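PDB 6DY3: N-acylethanolamine-hydrolyzing acid amidase beta-subunit from Caenorhabditis elegans, which probably hydrolyses bioactive fatty acid amides such as N-palmitoylethanolamine to ethanolamine and free fatty acids, as the beta subunit of a self-cleaved alpha-beta heterodimer. Local coordinates for residues V5-A10 with L150-N155; V55-R60 with T209-V214. All blocks are in the same frame, centred on the assembly; numbering follows the deposited sequence.

Contact 1 (V5-A10 with L150-N155)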
loop_
_atom_site.group_PDB
_atom_site.type_symbol
_atom_site.label_atom_id
_atom_site.label_comp_id
_atom_site.label_asym_id
_atom_site.label_seq_id
_atom_site.Cartn_x
_atom_site.Cartn_y
_atom_site.Cartn_z
ATOM N N VAL B 5 -6.418 8.616 -8.855
ATOM C CA VAL B 5 -7.619 7.985 -9.384
ATOM C C VAL B 5 -8.261 8.954 -10.364
ATOM O O VAL B 5 -8.431 10.136 -10.048
ATOM C CB VAL B 5 -8.603 7.601 -8.265
ATOM C CG1 VAL B 5 -10.006 7.340 -8.832
ATOM C CG2 VAL B 5 -8.094 6.372 -7.548
ATOM N N ALA B 6 -8.627 8.453 -11.547
ATOM C CA ALA B 6 -9.210 9.280 -12.596
ATOM C C ALA B 6 -10.296 8.509 -13.331
ATOM O O ALA B 6 -10.160 7.307 -13.578
ATOM C CB ALA B 6 -8.141 9.751 -13.597
ATOM N N GLN B 7 -11.377 9.207 -13.682
ATOM C CA GLN B 7 -12.446 8.639 -14.494
ATOM C C GLN B 7 -12.532 9.410 -15.805
ATOM O O GLN B 7 -12.748 10.627 -15.801
ATOM C CB GLN B 7 -13.783 8.675 -13.753
ATOM C CG GLN B 7 -14.888 7.959 -14.498
ATOM C CD GLN B 7 -16.198 7.934 -13.742
ATOM O OE1 GLN B 7 -16.362 8.587 -12.713
ATOM N NE2 GLN B 7 -17.135 7.151 -14.242
ATOM N N ASN B 8 -12.359 8.707 -16.922
ATOM C CA ASN B 8 -12.347 9.370 -18.215
ATOM C C ASN B 8 -13.777 9.628 -18.683
ATOM O O ASN B 8 -14.755 9.326 -17.994
ATOM C CB ASN B 8 -11.563 8.543 -19.235
ATOM C CG ASN B 8 -12.167 7.175 -19.475
ATOM O OD1 ASN B 8 -13.326 6.923 -19.149
ATOM N ND2 ASN B 8 -11.384 6.283 -20.063
ATOM N N SER B 9 -13.897 10.199 -19.885
ATOM C CA SER B 9 -15.212 10.530 -20.421
ATOM C C SER B 9 -16.048 9.277 -20.644
ATOM O O SER B 9 -17.265 9.287 -20.423
ATOM C CB SER B 9 -15.059 11.309 -21.727
ATOM O OG SER B 9 -14.316 12.499 -21.530
ATOM N N ALA B 10 -15.408 8.182 -21.056
ATOM C CA ALA B 10 -16.111 6.925 -21.285
ATOM C C ALA B 10 -16.585 6.263 -19.997
ATOM O O ALA B 10 -17.306 5.263 -20.070
ATOM C CB ALA B 10 -15.213 5.955 -22.051
ATOM N N LEU B 150 -15.081 11.528 -6.381
ATOM C CA LEU B 150 -15.078 12.099 -7.719
ATOM C C LEU B 150 -16.392 12.822 -7.997
ATOM O O LEU B 150 -17.458 12.438 -7.506
ATOM C CB LEU B 150 -14.865 11.003 -8.765
ATOM C CG LEU B 150 -13.461 10.418 -8.929
ATOM C CD1 LEU B 150 -13.498 9.209 -9.849
ATOM C CD2 LEU B 150 -12.511 11.469 -9.485
ATOM N N ASN B 151 -16.301 13.897 -8.789
ATOM C CA ASN B 151 -17.468 14.679 -9.201
ATOM C C ASN B 151 -17.269 15.037 -10.679
ATOM O O ASN B 151 -16.928 16.171 -11.028
ATOM C CB ASN B 151 -17.639 15.920 -8.327
ATOM C CG ASN B 151 -19.031 16.507 -8.417
ATOM O OD1 ASN B 151 -19.773 16.245 -9.366
ATOM N ND2 ASN B 151 -19.392 17.315 -7.429
ATOM N N VAL B 152 -17.493 14.054 -11.556
ATOM C CA VAL B 152 -17.206 14.252 -12.975
ATOM C C VAL B 152 -18.085 15.342 -13.566
ATOM O O VAL B 152 -17.653 16.080 -14.461
ATOM C CB VAL B 152 -17.359 12.928 -13.753
ATOM C CG1 VAL B 152 -16.281 11.930 -13.334
ATOM C CG2 VAL B 152 -18.755 12.340 -13.557
ATOM N N ASP B 153 -19.317 15.479 -13.077
ATOM C CA ASP B 153 -20.200 16.513 -13.602
ATOM C C ASP B 153 -19.752 17.909 -13.192
ATOM O O ASP B 153 -20.091 18.881 -13.876
ATOM C CB ASP B 153 -21.638 16.255 -13.155
ATOM C CG ASP B 153 -22.228 14.995 -13.784
ATOM O OD1 ASP B 153 -21.718 14.538 -14.834
ATOM O OD2 ASP B 153 -23.215 14.466 -13.233
ATOM N N ALA B 154 -19.006 18.031 -12.094
ATOM C CA ALA B 154 -18.385 19.286 -11.701
ATOM C C ALA B 154 -16.980 19.443 -12.274
ATOM O O ALA B 154 -16.214 20.293 -11.803
ATOM C CB ALA B 154 -18.345 19.397 -10.177
ATOM N N ASN B 155 -16.629 18.637 -13.279
ATOM C CA ASN B 155 -15.304 18.666 -13.895
ATOM C C ASN B 155 -14.212 18.267 -12.904
ATOM O O ASN B 155 -13.069 18.721 -13.009
ATOM C CB ASN B 155 -15.002 20.041 -14.496
ATOM C CG ASN B 155 -13.912 19.986 -15.552
ATOM O OD1 ASN B 155 -13.843 19.041 -16.339
ATOM N ND2 ASN B 155 -13.047 20.995 -15.566
#

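Contact 2 (V55-R60 with T209-V214)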
loop_
_atom_site.group_PDB
_atom_site.type_symbol
_atom_site.label_atom_id
_atom_site.label_comp_id
_atom_site.label_asym_id
_atom_site.label_seq_id
_atom_site.Cartn_x
_atom_site.Cartn_y
_atom_site.Cartn_z
ATOM N N VAL B 55 -1.217 -6.120 2.735
ATOM C CA VAL B 55 -1.386 -5.489 1.429
ATOM C C VAL B 55 -1.598 -3.993 1.620
ATOM O O VAL B 55 -2.502 -3.580 2.353
ATOM C CB VAL B 55 -2.568 -6.088 0.640
ATOM C CG1 VAL B 55 -2.715 -5.388 -0.723
ATOM C CG2 VAL B 55 -2.389 -7.584 0.457
ATOM N N LEU B 56 -0.784 -3.184 0.936
ATOM C CA LEU B 56 -0.981 -1.743 0.887
ATOM C C LEU B 56 -1.310 -1.230 -0.508
ATOM O O LEU B 56 -1.699 -0.064 -0.643
ATOM C CB LEU B 56 0.264 -1.011 1.413
ATOM C CG LEU B 56 0.621 -1.303 2.875
ATOM C CD1 LEU B 56 1.907 -0.598 3.251
ATOM C CD2 LEU B 56 -0.507 -0.900 3.821
ATOM N N THR B 57 -1.166 -2.060 -1.538
ATOM C CA THR B 57 -1.596 -1.742 -2.896
ATOM C C THR B 57 -2.236 -3.011 -3.438
ATOM O O THR B 57 -1.534 -3.999 -3.674
ATOM C CB THR B 57 -0.422 -1.309 -3.779
ATOM O OG1 THR B 57 0.317 -0.262 -3.138
ATOM C CG2 THR B 57 -0.918 -0.832 -5.145
ATOM N N GLY B 58 -3.556 -2.995 -3.622
ATOM C CA GLY B 58 -4.268 -4.215 -3.941
ATOM C C GLY B 58 -5.536 -3.967 -4.724
ATOM O O GLY B 58 -5.950 -2.827 -4.946
ATOM N N GLN B 59 -6.163 -5.073 -5.127
ATOM C CA GLN B 59 -7.299 -5.026 -6.034
ATOM C C GLN B 59 -8.228 -6.204 -5.774
ATOM O O GLN B 59 -7.780 -7.344 -5.620
ATOM C CB GLN B 59 -6.836 -5.054 -7.495
ATOM C CG GLN B 59 -7.962 -4.972 -8.506
ATOM C CD GLN B 59 -7.479 -5.190 -9.923
ATOM O OE1 GLN B 59 -7.538 -4.284 -10.752
ATOM N NE2 GLN B 59 -7.008 -6.401 -10.214
ATOM N N ARG B 60 -9.528 -5.916 -5.738
ATOM C CA ARG B 60 -10.549 -6.951 -5.783
ATOM C C ARG B 60 -11.007 -7.055 -7.236
ATOM O O ARG B 60 -11.829 -6.238 -7.678
ATOM C CB ARG B 60 -11.718 -6.595 -4.866
ATOM C CG ARG B 60 -12.856 -7.595 -4.855
ATOM C CD ARG B 60 -12.636 -8.685 -3.829
ATOM N NE ARG B 60 -13.882 -9.361 -3.476
ATOM C CZ ARG B 60 -13.976 -10.342 -2.585
ATOM N NH1 ARG B 60 -12.894 -10.771 -1.946
ATOM N NH2 ARG B 60 -15.154 -10.896 -2.331
ATOM N N THR B 209 11.497 6.358 -5.720
ATOM C CA THR B 209 10.387 5.565 -6.230
ATOM C C THR B 209 10.822 4.113 -6.403
ATOM O O THR B 209 11.771 3.825 -7.140
ATOM C CB THR B 209 9.884 6.144 -7.548
ATOM O OG1 THR B 209 9.607 7.540 -7.389
ATOM C CG2 THR B 209 8.614 5.433 -7.985
ATOM N N VAL B 210 10.135 3.204 -5.706
ATOM C CA VAL B 210 10.431 1.778 -5.823
ATOM C C VAL B 210 9.737 1.186 -7.041
ATOM O O VAL B 210 10.374 0.571 -7.905
ATOM C CB VAL B 210 10.029 1.035 -4.534
ATOM C CG1 VAL B 210 10.160 -0.483 -4.713
ATOM C CG2 VAL B 210 10.882 1.502 -3.380
ATOM N N PHE B 211 8.417 1.345 -7.118
ATOM C CA PHE B 211 7.664 0.839 -8.252
ATOM C C PHE B 211 6.570 1.818 -8.640
ATOM O O PHE B 211 6.159 2.678 -7.859
ATOM C CB PHE B 211 7.044 -0.541 -7.975
ATOM C CG PHE B 211 6.006 -0.552 -6.879
ATOM C CD1 PHE B 211 4.729 -0.065 -7.101
ATOM C CD2 PHE B 211 6.293 -1.119 -5.652
ATOM C CE1 PHE B 211 3.782 -0.095 -6.106
ATOM C CE2 PHE B 211 5.341 -1.159 -4.654
ATOM C CZ PHE B 211 4.086 -0.651 -4.881
ATOM N N SER B 212 6.100 1.654 -9.871
ATOM C CA SER B 212 4.923 2.331 -10.392
ATOM C C SER B 212 3.952 1.259 -10.863
ATOM O O SER B 212 4.369 0.269 -11.469
ATOM C CB SER B 212 5.273 3.264 -11.558
ATOM O OG SER B 212 6.127 4.320 -11.169
ATOM N N THR B 213 2.660 1.452 -10.588
ATOM C CA THR B 213 1.652 0.465 -10.942
ATOM C C THR B 213 0.384 1.164 -11.405
ATOM O O THR B 213 0.113 2.315 -11.052
ATOM C CB THR B 213 1.342 -0.477 -9.764
ATOM O OG1 THR B 213 0.531 -1.570 -10.214
ATOM C CG2 THR B 213 0.618 0.256 -8.660
ATOM N N VAL B 214 -0.385 0.450 -12.220
ATOM C CA VAL B 214 -1.682 0.911 -12.690
ATOM C C VAL B 214 -2.684 -0.209 -12.465
ATOM O O VAL B 214 -2.384 -1.383 -12.710
ATOM C CB VAL B 214 -1.650 1.323 -14.179
ATOM C CG1 VAL B 214 -3.026 1.800 -14.629
ATOM C CG2 VAL B 214 -0.596 2.403 -14.426
#

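Contact 1 (V5-A10 with L150-N155)
Gln7 and Val152 mark the closest approach of the two backbones, with Gln7 CA 7.5 Å from Val152 CA, and no hydrogen bond joins the segments directly. The setting is the two-sheet core of an N-terminal nucleophile (Ntn) hydrolase: Val5-Gln7 end strand 2-7 of one antiparallel sheet, while Leu150-Asn155 belongs to the connection that leaves edge strand 145-149 of the other sheet and turns through a short 3-10 segment before strand 158-161. That last strand then pairs with strand 2-7, through backbone bonds of Val5 with Leu159 and Gln7 with Trp157. Leu150 makes the apolar contact with Val5 and the base of Gln7. Its CD1 methyl lies 4.1 Å from Val5 CG1 and 4.0 Å from Gln7 CB, so one branch of the leucine covers two residues that project from the same face of the strand. Gln7 runs out fully extended, CG anti to the backbone N (chi1 -174°) and chi2 at 177°, and its side chain crosses that of Val152 at roughly a right angle, with the amide at the Val152 CG1 methyl. The amide is tied at both ends: OE1 accepts from the backbone N of Asn132, and NE2 bonds to the carbonyl oxygen of Gly11. Asn132 also takes the N-H of Val152 on its side-chain OD1, so this one residue links the two segments through polar bonds. Beside that network, the Val152 CG1 methyl rests 3.4 Å from Gln7 OE1 and 4.0 Å from Gln7 CD.

Contact 2 (V55-R60 with T209-V214)
Thr57 faces Phe211 and Thr213 across the interface between the two sheets of the Ntn-hydrolase sandwich; its strand, 57-60, lies in the seven-stranded sheet, and strand 209-215 in the five-stranded one. Thr57 CA and Thr213 CA are 9.0 Å apart, a spacing that only side chains bridge. From CB, which is directed at the opposite strand, the threonine forks. With OG1 anti to the carbonyl carbon (chi1 -52°), the methyl CG2 falls anti to the backbone N, heads for the Thr213 side chain and meets its CG2 tip to tip at 4.0 Å. The hydroxyl OG1, the other branch, lies at the edge of the Phe211 ring, near the ring plane and 4.2 Å from CZ. It also accepts a weak hydrogen bond from NH1 of Arg17, a residue probably important for activity, as in related enzymes. Phe211 sets its ring here with CG between the backbone N and the carbonyl carbon (chi1 64°). In Thr213 the methyl occupies the equivalent place, while OG1 turns aside to bond with the hydroxyl of Thr230. The contact thus sorts its groups by chemistry: methyl meets methyl, and each hydroxyl finds a polar partner outside the two segments. The ring edge offers Thr57 OG1 only van der Waals contact, whereas Arg17 engages it as a weak acceptor, about 8 Å from the Thr57 side chain to that of Cys1, the probable nucleophile.

From Cys1 the chain enters strand 2-7, which carries the first half of contact 1, and passes through strand 13-20 into the seven-stranded sheet, where residues 55-60 open contact 2. Strand 64-70 and helices 76-89, 92-102 and 106-113 follow, then strands 122-127, 134-139 and 145-149, before residues 150-155 return to strand 2-7 and close contact 1. Contact 2 closes later, when strand 209-215, paired with strand 13-20, packs against residues 55-60. The two loops therefore cross rather than nest. Both contacts reach the five-stranded sheet, with centres 22 Å apart: contact 1 ties it to the connection leaving the other sheet's edge, contact 2 ties the sheets face to face.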